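Putative transcriptional regulator (Streptomyces coelicolor A3, PDB 2PQQ) probably binds cyclic AMP through this N-terminal domain and, as a whole, probably acts as a DNA-binding transcription factor of the Crp family. Local coordinates at residues R48-T53 with L103-H108; F40-P45 with L59-P64. One frame throughout, in Å; residues are numbered along the deposited sequence.

Interaction 1: residues R48-T53 with L103-H108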
ATOM      1  N   ARG A  48     -13.658 -20.707   0.422  1.00 39.07           N
ATOM      2  CA  ARG A  48     -14.827 -20.314   1.205  1.00 39.20           C
ATOM      3  C   ARG A  48     -14.546 -19.040   1.952  1.00 37.61           C
ATOM      4  O   ARG A  48     -13.449 -18.858   2.468  1.00 37.28           O
ATOM      5  CB  ARG A  48     -15.148 -21.357   2.292  1.00 40.49           C
ATOM      6  CG  ARG A  48     -15.791 -22.613   1.848  1.00 44.97           C
ATOM      7  CD  ARG A  48     -15.910 -23.539   3.044  1.00 50.00           C
ATOM      8  NE  ARG A  48     -17.263 -24.083   3.183  1.00 56.75           N
ATOM      9  CZ  ARG A  48     -17.682 -24.819   4.219  1.00 58.31           C
ATOM     10  NH1 ARG A  48     -16.858 -25.108   5.226  1.00 58.12           N
ATOM     11  NH2 ARG A  48     -18.934 -25.258   4.255  1.00 59.52           N
ATOM     12  N   LEU A  49     -15.549 -18.216   2.057  1.00 35.37           N
ATOM     13  CA  LEU A  49     -15.630 -17.090   2.940  1.00 35.48           C
ATOM     14  C   LEU A  49     -16.459 -17.476   4.139  1.00 33.57           C
ATOM     15  O   LEU A  49     -17.332 -18.260   3.997  1.00 33.33           O
ATOM     16  CB  LEU A  49     -16.337 -16.006   2.171  1.00 35.51           C
ATOM     17  CG  LEU A  49     -17.092 -14.848   2.744  1.00 40.16           C
ATOM     18  CD1 LEU A  49     -17.278 -13.845   1.684  1.00 37.73           C
ATOM     19  CD2 LEU A  49     -18.368 -15.260   3.290  1.00 39.75           C
ATOM     20  N   TYR A  50     -16.158 -16.940   5.311  1.00 32.39           N
ATOM     21  CA  TYR A  50     -16.971 -17.198   6.503  1.00 32.62           C
ATOM     22  C   TYR A  50     -17.378 -15.864   7.109  1.00 32.53           C
ATOM     23  O   TYR A  50     -16.635 -14.885   7.017  1.00 33.69           O
ATOM     24  CB  TYR A  50     -16.199 -17.997   7.573  1.00 33.24           C
ATOM     25  CG  TYR A  50     -15.652 -19.346   7.152  1.00 33.36           C
ATOM     26  CD1 TYR A  50     -16.347 -20.529   7.433  1.00 34.56           C
ATOM     27  CD2 TYR A  50     -14.417 -19.443   6.494  1.00 33.25           C
ATOM     28  CE1 TYR A  50     -15.834 -21.789   7.012  1.00 35.06           C
ATOM     29  CE2 TYR A  50     -13.890 -20.690   6.097  1.00 33.97           C
ATOM     30  CZ  TYR A  50     -14.607 -21.845   6.345  1.00 35.34           C
ATOM     31  OH  TYR A  50     -14.049 -23.065   5.984  1.00 36.67           O
ATOM     32  N   VAL A  51     -18.509 -15.812   7.765  1.00 32.66           N
ATOM     33  CA  VAL A  51     -18.870 -14.705   8.623  1.00 32.78           C
ATOM     34  C   VAL A  51     -19.042 -15.328   9.977  1.00 33.11           C
ATOM     35  O   VAL A  51     -19.757 -16.263  10.107  1.00 32.89           O
ATOM     36  CB  VAL A  51     -20.179 -14.052   8.165  1.00 32.90           C
ATOM     37  CG1 VAL A  51     -20.652 -13.072   9.148  1.00 30.50           C
ATOM     38  CG2 VAL A  51     -20.021 -13.405   6.819  1.00 34.26           C
ATOM     39  N   VAL A  52     -18.264 -14.887  10.945  1.00 33.61           N
ATOM     40  CA  VAL A  52     -18.413 -15.424  12.296  1.00 34.10           C
ATOM     41  C   VAL A  52     -19.732 -14.888  12.868  1.00 34.35           C
ATOM     42  O   VAL A  52     -19.963 -13.671  12.854  1.00 35.23           O
ATOM     43  CB  VAL A  52     -17.223 -15.002  13.235  1.00 33.80           C
ATOM     44  CG1 VAL A  52     -17.505 -15.384  14.681  1.00 34.87           C
ATOM     45  CG2 VAL A  52     -15.941 -15.636  12.785  1.00 33.20           C
ATOM     46  N   THR A  53     -20.578 -15.764  13.406  1.00 34.31           N
ATOM     47  CA  THR A  53     -21.815 -15.286  14.038  1.00 34.86           C
ATOM     48  C   THR A  53     -21.795 -15.345  15.584  1.00 35.95           C
ATOM     49  O   THR A  53     -22.588 -14.668  16.251  1.00 35.53           O
ATOM     50  CB  THR A  53     -23.065 -15.977  13.455  1.00 34.51           C
ATOM     51  OG1 THR A  53     -23.056 -17.358  13.810  1.00 35.73           O
ATOM     52  CG2 THR A  53     -23.068 -15.876  11.917  1.00 31.76           C
ATOM     53  N   LEU A 103     -20.294 -20.139  12.559  1.00 33.27           N
ATOM     54  CA  LEU A 103     -19.996 -19.360  11.364  1.00 33.30           C
ATOM     55  C   LEU A 103     -20.988 -19.709  10.253  1.00 32.83           C
ATOM     56  O   LEU A 103     -21.585 -20.789  10.260  1.00 32.77           O
ATOM     57  CB  LEU A 103     -18.582 -19.654  10.829  1.00 32.99           C
ATOM     58  CG  LEU A 103     -17.374 -19.803  11.763  1.00 33.94           C
ATOM     59  CD1 LEU A 103     -17.092 -21.265  11.984  1.00 34.49           C
ATOM     60  CD2 LEU A 103     -16.169 -19.147  11.147  1.00 33.68           C
ATOM     61  N   LEU A 104     -21.134 -18.795   9.302  1.00 31.80           N
ATOM     62  CA  LEU A 104     -21.853 -19.087   8.065  1.00 32.73           C
ATOM     63  C   LEU A 104     -20.819 -19.059   6.948  1.00 32.00           C
ATOM     64  O   LEU A 104     -20.025 -18.132   6.893  1.00 31.08           O
ATOM     65  CB  LEU A 104     -22.919 -18.021   7.830  1.00 32.36           C
ATOM     66  CG  LEU A 104     -24.118 -18.168   8.775  1.00 34.65           C
ATOM     67  CD1 LEU A 104     -25.072 -16.972   8.634  1.00 34.58           C
ATOM     68  CD2 LEU A 104     -24.842 -19.491   8.522  1.00 37.91           C
ATOM     69  N   ALA A 105     -20.823 -20.054   6.079  1.00 32.91           N
ATOM     70  CA  ALA A 105     -19.798 -20.159   5.035  1.00 33.06           C
ATOM     71  C   ALA A 105     -20.404 -20.029   3.650  1.00 33.81           C
ATOM     72  O   ALA A 105     -21.479 -20.576   3.387  1.00 33.64           O
ATOM     73  CB  ALA A 105     -19.086 -21.502   5.162  1.00 33.73           C
ATOM     74  N   LEU A 106     -19.728 -19.325   2.749  1.00 34.74           N
ATOM     75  CA  LEU A 106     -20.143 -19.325   1.333  1.00 34.65           C
ATOM     76  C   LEU A 106     -18.956 -19.787   0.495  1.00 35.01           C
ATOM     77  O   LEU A 106     -17.881 -19.210   0.601  1.00 34.06           O
ATOM     78  CB  LEU A 106     -20.625 -17.926   0.902  1.00 35.41           C
ATOM     79  CG  LEU A 106     -21.275 -17.777  -0.497  1.00 34.84           C
ATOM     80  CD1 LEU A 106     -22.675 -18.444  -0.594  1.00 34.03           C
ATOM     81  CD2 LEU A 106     -21.335 -16.315  -0.962  1.00 34.64           C
ATOM     82  N   GLY A 107     -19.146 -20.828  -0.320  1.00 35.18           N
ATOM     83  CA  GLY A 107     -18.077 -21.364  -1.161  1.00 34.90           C
ATOM     84  C   GLY A 107     -18.101 -20.774  -2.561  1.00 36.17           C
ATOM     85  O   GLY A 107     -19.157 -20.359  -3.067  1.00 34.21           O
ATOM     86  N   HIS A 108     -16.927 -20.730  -3.186  1.00 36.72           N
ATOM     87  CA  HIS A 108     -16.842 -20.390  -4.599  1.00 37.60           C
ATOM     88  C   HIS A 108     -17.919 -21.099  -5.450  1.00 37.20           C
ATOM     89  O   HIS A 108     -18.558 -20.464  -6.298  1.00 37.32           O
ATOM     90  CB  HIS A 108     -15.441 -20.683  -5.163  1.00 37.88           C
ATOM     91  CG  HIS A 108     -15.241 -20.131  -6.531  1.00 37.80           C
ATOM     92  ND1 HIS A 108     -15.247 -20.923  -7.655  1.00 40.76           N
ATOM     93  CD2 HIS A 108     -15.124 -18.853  -6.970  1.00 39.78           C
ATOM     94  CE1 HIS A 108     -15.094 -20.165  -8.727  1.00 40.56           C
ATOM     95  NE2 HIS A 108     -15.020 -18.905  -8.341  1.00 42.67           N
TER

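Interaction 2: residues F40-P45 with L59-P64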
ATOM      1  N   PHE A  40      -9.402 -23.938   9.558  1.00 32.09           N
ATOM      2  CA  PHE A  40      -8.592 -24.437   8.470  1.00 32.55           C
ATOM      3  C   PHE A  40      -7.139 -24.289   8.856  1.00 32.34           C
ATOM      4  O   PHE A  40      -6.816 -23.563   9.792  1.00 32.59           O
ATOM      5  CB  PHE A  40      -8.904 -23.731   7.117  1.00 32.05           C
ATOM      6  CG  PHE A  40      -8.914 -22.207   7.196  1.00 32.19           C
ATOM      7  CD1 PHE A  40     -10.114 -21.503   7.113  1.00 32.17           C
ATOM      8  CD2 PHE A  40      -7.728 -21.488   7.354  1.00 32.21           C
ATOM      9  CE1 PHE A  40     -10.130 -20.101   7.160  1.00 32.28           C
ATOM     10  CE2 PHE A  40      -7.733 -20.105   7.415  1.00 30.52           C
ATOM     11  CZ  PHE A  40      -8.935 -19.403   7.339  1.00 30.86           C
ATOM     12  N   HIS A  41      -6.266 -25.003   8.154  1.00 33.48           N
ATOM     13  CA  HIS A  41      -4.835 -24.937   8.415  1.00 33.88           C
ATOM     14  C   HIS A  41      -4.162 -24.087   7.370  1.00 34.45           C
ATOM     15  O   HIS A  41      -4.524 -24.160   6.204  1.00 35.19           O
ATOM     16  CB  HIS A  41      -4.219 -26.336   8.357  1.00 34.24           C
ATOM     17  CG  HIS A  41      -4.528 -27.180   9.552  1.00 34.80           C
ATOM     18  ND1 HIS A  41      -5.588 -28.061   9.587  1.00 37.15           N
ATOM     19  CD2 HIS A  41      -3.933 -27.260  10.765  1.00 35.89           C
ATOM     20  CE1 HIS A  41      -5.615 -28.670  10.758  1.00 36.38           C
ATOM     21  NE2 HIS A  41      -4.628 -28.193  11.497  1.00 37.27           N
ATOM     22  N   GLU A  42      -3.153 -23.318   7.761  1.00 34.68           N
ATOM     23  CA  GLU A  42      -2.340 -22.608   6.771  1.00 35.31           C
ATOM     24  C   GLU A  42      -1.807 -23.586   5.713  1.00 35.56           C
ATOM     25  O   GLU A  42      -1.329 -24.685   6.046  1.00 35.08           O
ATOM     26  CB  GLU A  42      -1.197 -21.871   7.466  1.00 35.41           C
ATOM     27  CG  GLU A  42      -0.322 -21.039   6.552  1.00 35.64           C
ATOM     28  CD  GLU A  42       0.893 -20.482   7.258  1.00 37.89           C
ATOM     29  OE1 GLU A  42       1.008 -20.598   8.513  1.00 37.44           O
ATOM     30  OE2 GLU A  42       1.751 -19.938   6.545  1.00 38.66           O
ATOM     31  N   GLY A  43      -1.918 -23.197   4.444  1.00 35.97           N
ATOM     32  CA  GLY A  43      -1.555 -24.077   3.333  1.00 37.05           C
ATOM     33  C   GLY A  43      -2.689 -24.904   2.722  1.00 37.67           C
ATOM     34  O   GLY A  43      -2.571 -25.351   1.574  1.00 37.61           O
ATOM     35  N   ASP A  44      -3.761 -25.123   3.486  1.00 37.71           N
ATOM     36  CA  ASP A  44      -4.965 -25.806   3.008  1.00 38.62           C
ATOM     37  C   ASP A  44      -5.545 -25.126   1.768  1.00 38.89           C
ATOM     38  O   ASP A  44      -5.527 -23.893   1.669  1.00 38.99           O
ATOM     39  CB  ASP A  44      -6.062 -25.764   4.079  1.00 39.23           C
ATOM     40  CG  ASP A  44      -5.911 -26.836   5.157  1.00 40.28           C
ATOM     41  OD1 ASP A  44      -4.988 -27.681   5.080  1.00 37.73           O
ATOM     42  OD2 ASP A  44      -6.762 -26.815   6.084  1.00 42.69           O
ATOM     43  N   PRO A  45      -6.079 -25.918   0.820  1.00 38.98           N
ATOM     44  CA  PRO A  45      -6.862 -25.273  -0.240  1.00 38.66           C
ATOM     45  C   PRO A  45      -7.986 -24.470   0.396  1.00 38.30           C
ATOM     46  O   PRO A  45      -8.590 -24.950   1.355  1.00 38.45           O
ATOM     47  CB  PRO A  45      -7.418 -26.460  -1.035  1.00 39.17           C
ATOM     48  CG  PRO A  45      -6.363 -27.590  -0.804  1.00 39.64           C
ATOM     49  CD  PRO A  45      -5.973 -27.386   0.644  1.00 39.10           C
ATOM     50  N   LEU A  59      -6.610 -16.049  14.138  1.00 32.90           N
ATOM     51  CA  LEU A  59      -5.850 -16.383  12.941  1.00 34.23           C
ATOM     52  C   LEU A  59      -4.350 -16.290  13.252  1.00 34.26           C
ATOM     53  O   LEU A  59      -3.924 -15.346  13.919  1.00 33.50           O
ATOM     54  CB  LEU A  59      -6.237 -15.469  11.770  1.00 33.91           C
ATOM     55  CG  LEU A  59      -7.641 -15.615  11.163  1.00 35.54           C
ATOM     56  CD1 LEU A  59      -7.911 -14.494  10.192  1.00 33.57           C
ATOM     57  CD2 LEU A  59      -7.777 -16.947  10.459  1.00 36.20           C
ATOM     58  N   HIS A  60      -3.574 -17.300  12.834  1.00 34.98           N
ATOM     59  CA  HIS A  60      -2.114 -17.331  13.088  1.00 35.97           C
ATOM     60  C   HIS A  60      -1.300 -18.011  11.965  1.00 37.28           C
ATOM     61  O   HIS A  60      -1.823 -18.830  11.202  1.00 36.83           O
ATOM     62  CB  HIS A  60      -1.779 -17.938  14.462  1.00 35.08           C
ATOM     63  CG  HIS A  60      -2.432 -19.260  14.714  1.00 36.10           C
ATOM     64  ND1 HIS A  60      -1.798 -20.462  14.480  1.00 34.94           N
ATOM     65  CD2 HIS A  60      -3.678 -19.570  15.147  1.00 36.59           C
ATOM     66  CE1 HIS A  60      -2.617 -21.455  14.775  1.00 35.27           C
ATOM     67  NE2 HIS A  60      -3.769 -20.941  15.167  1.00 36.62           N
ATOM     68  N   ARG A  61      -0.008 -17.678  11.910  1.00 38.88           N
ATOM     69  CA  ARG A  61       0.887 -18.066  10.821  1.00 41.04           C
ATOM     70  C   ARG A  61       2.223 -18.546  11.409  1.00 41.63           C
ATOM     71  O   ARG A  61       2.683 -18.027  12.435  1.00 41.54           O
ATOM     72  CB  ARG A  61       1.077 -16.863   9.888  1.00 41.18           C
ATOM     73  CG  ARG A  61       1.893 -17.108   8.621  1.00 42.83           C
ATOM     74  CD  ARG A  61       1.781 -15.915   7.656  1.00 42.32           C
ATOM     75  NE  ARG A  61       0.398 -15.667   7.244  1.00 43.91           N
ATOM     76  CZ  ARG A  61      -0.105 -14.472   6.935  1.00 43.31           C
ATOM     77  NH1 ARG A  61       0.655 -13.386   6.992  1.00 44.75           N
ATOM     78  NH2 ARG A  61      -1.381 -14.361   6.586  1.00 43.91           N
ATOM     79  N   THR A  62       2.831 -19.551  10.778  1.00 42.38           N
ATOM     80  CA  THR A  62       4.020 -20.180  11.329  1.00 43.39           C
ATOM     81  C   THR A  62       5.258 -19.330  11.072  1.00 44.12           C
ATOM     82  O   THR A  62       5.578 -19.021   9.923  1.00 43.98           O
ATOM     83  CB  THR A  62       4.231 -21.602  10.776  1.00 43.74           C
ATOM     84  OG1 THR A  62       3.011 -22.345  10.889  1.00 43.07           O
ATOM     85  CG2 THR A  62       5.353 -22.331  11.544  1.00 42.99           C
ATOM     86  N   SER A  63       5.946 -18.968  12.156  1.00 45.01           N
ATOM     87  CA  SER A  63       7.147 -18.132  12.103  1.00 45.92           C
ATOM     88  C   SER A  63       8.330 -18.856  11.461  1.00 46.32           C
ATOM     89  O   SER A  63       8.411 -20.088  11.538  1.00 46.47           O
ATOM     90  CB  SER A  63       7.532 -17.679  13.517  1.00 45.77           C
ATOM     91  OG  SER A  63       6.556 -16.796  14.038  1.00 47.93           O
ATOM     92  N   PRO A  64       9.252 -18.094  10.823  1.00 46.79           N
ATOM     93  CA  PRO A  64      10.562 -18.607  10.387  1.00 46.96           C
ATOM     94  C   PRO A  64      11.306 -19.403  11.460  1.00 47.32           C
ATOM     95  O   PRO A  64      12.300 -20.064  11.156  1.00 47.42           O
ATOM     96  CB  PRO A  64      11.331 -17.329  10.050  1.00 46.75           C
ATOM     97  CG  PRO A  64      10.270 -16.401   9.558  1.00 47.13           C
ATOM     98  CD  PRO A  64       9.068 -16.682  10.424  1.00 46.71           C
TER

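Interaction 1: residues R48-T53 with L103-H108
Ala105 faces Tyr50 as a non-hydrogen-bonded pair of two antiparallel strands, and its methyl group serves two neighbours at once. Tyr50 CD1 lies 3.7 Å from Ala105 CB, with the ring meeting the methyl obliquely. The Arg48 guanidinium lays one face over the same methyl, close to the rim of the group, and Arg48 CZ is 3.7 Å from Ala105 CB. The bend at chi3 (130°) is what puts NE beside that methyl. Farther along, Leu103 CD2 touches both Tyr50 CB, at 3.8 Å, and Val52 CG2, at 3.9 Å.

Four backbone hydrogen bonds tie the strands together in two reciprocal pairs, Leu49 with Leu106 and Val51 with Leu104; Leu49 N to Leu106 O measures 2.9 Å. On the opposite face Leu49 CD2 is 4.2 Å from Leu106 CB, with Leu85 touching both residues.

The packing thins at the ends. The Arg48 guanidinium still covers the Ala105 methyl, with NH2 weakly hydrogen-bonded to Ser29 OG, but partly exposed Gly107 has no side chain to add. At the other end Thr53, also partly exposed, puts CG2 4.0 Å from Leu104 CD1. Strands 45-54 and 101-107 pair as antiparallel neighbours in the beta-roll of the cyclic nucleotide-binding domain (cupin clan), with helix 18-27 over the Leu106 face and strand 38-40 over the Tyr50 face.

Interaction 2: residues F40-P45 with L59-P64
The Phe40 ring meets Leu59 obliquely, its CZ 4.1 Å from Leu59 CD2. CG is set between the backbone N and the carbonyl carbon (chi1 50°), and the end of the ring comes nearer the strand; Ile80 touches both Phe40 and Leu59, and Arg91 makes a cation-pi contact with the ring. A second flat group, the His41 imidazole, has Asp44 OD2 at its edge and in its plane, but that oxygen is bonded to the backbone: His41 N reaches Asp44 OD2 at 2.8 Å, from above the carboxylate plane.

The third flat group, the Glu42 carboxylate, carries the polar part of the contact. Glu42 CG is anti to the backbone N (chi1 -177°) and the chain runs on extended to the strand, where OE1 accepts Thr62 N at 3.1 Å on its syn lone pair; the bond is fairly straight, 158° at the hydrogen. OE2 lies 3.5 Å from Arg61 CG, against the aliphatic part of a side chain that crosses Glu42 at about a right angle. Any attraction between the charges is probably weak: Glu42 OE2 and Arg61 NE are 4.5 Å apart, beyond a salt bridge, and Arg61 NE is bonded to Thr92 O. Thr62 OG1 likewise turns to Glu68 OE1. An alanine in place of Glu42 would probably leave the Thr62 N-H without this acceptor and open a gap beside Arg61 CG.

The loop itself is a type II beta turn from His41 to Asp44, closed by Asp44 N to His41 O at 3.0 Å, with Gly43 at a positive phi that suits glycine. This Glu-Gly-Asp turn, leading from one strand of the roll into the next, is a familiar sequence feature of cyclic nucleotide-binding domains.

The centres of interactions 1 and 2 are about 18 Å apart, yet they touch through their aromatic rings: Tyr50 CE2 is 4.0 Å from Phe40 CE1. Arg91 also joins the two. It bonds to the backbone O of Arg48 and touches Tyr50 in interaction 1, while in interaction 2 it pairs through the backbone with Gly43 and Asp44. By comparison with relatives, Arg91 is probably the arginine that would meet the cyclic phosphate of cAMP, which would set both contacts beside the nucleotide pocket. Leu104 is on the sheet face away from Tyr50, so the formic acid about 4 Å from its side chain, probably from the crystallisation liquor, is no evidence for the nucleotide site.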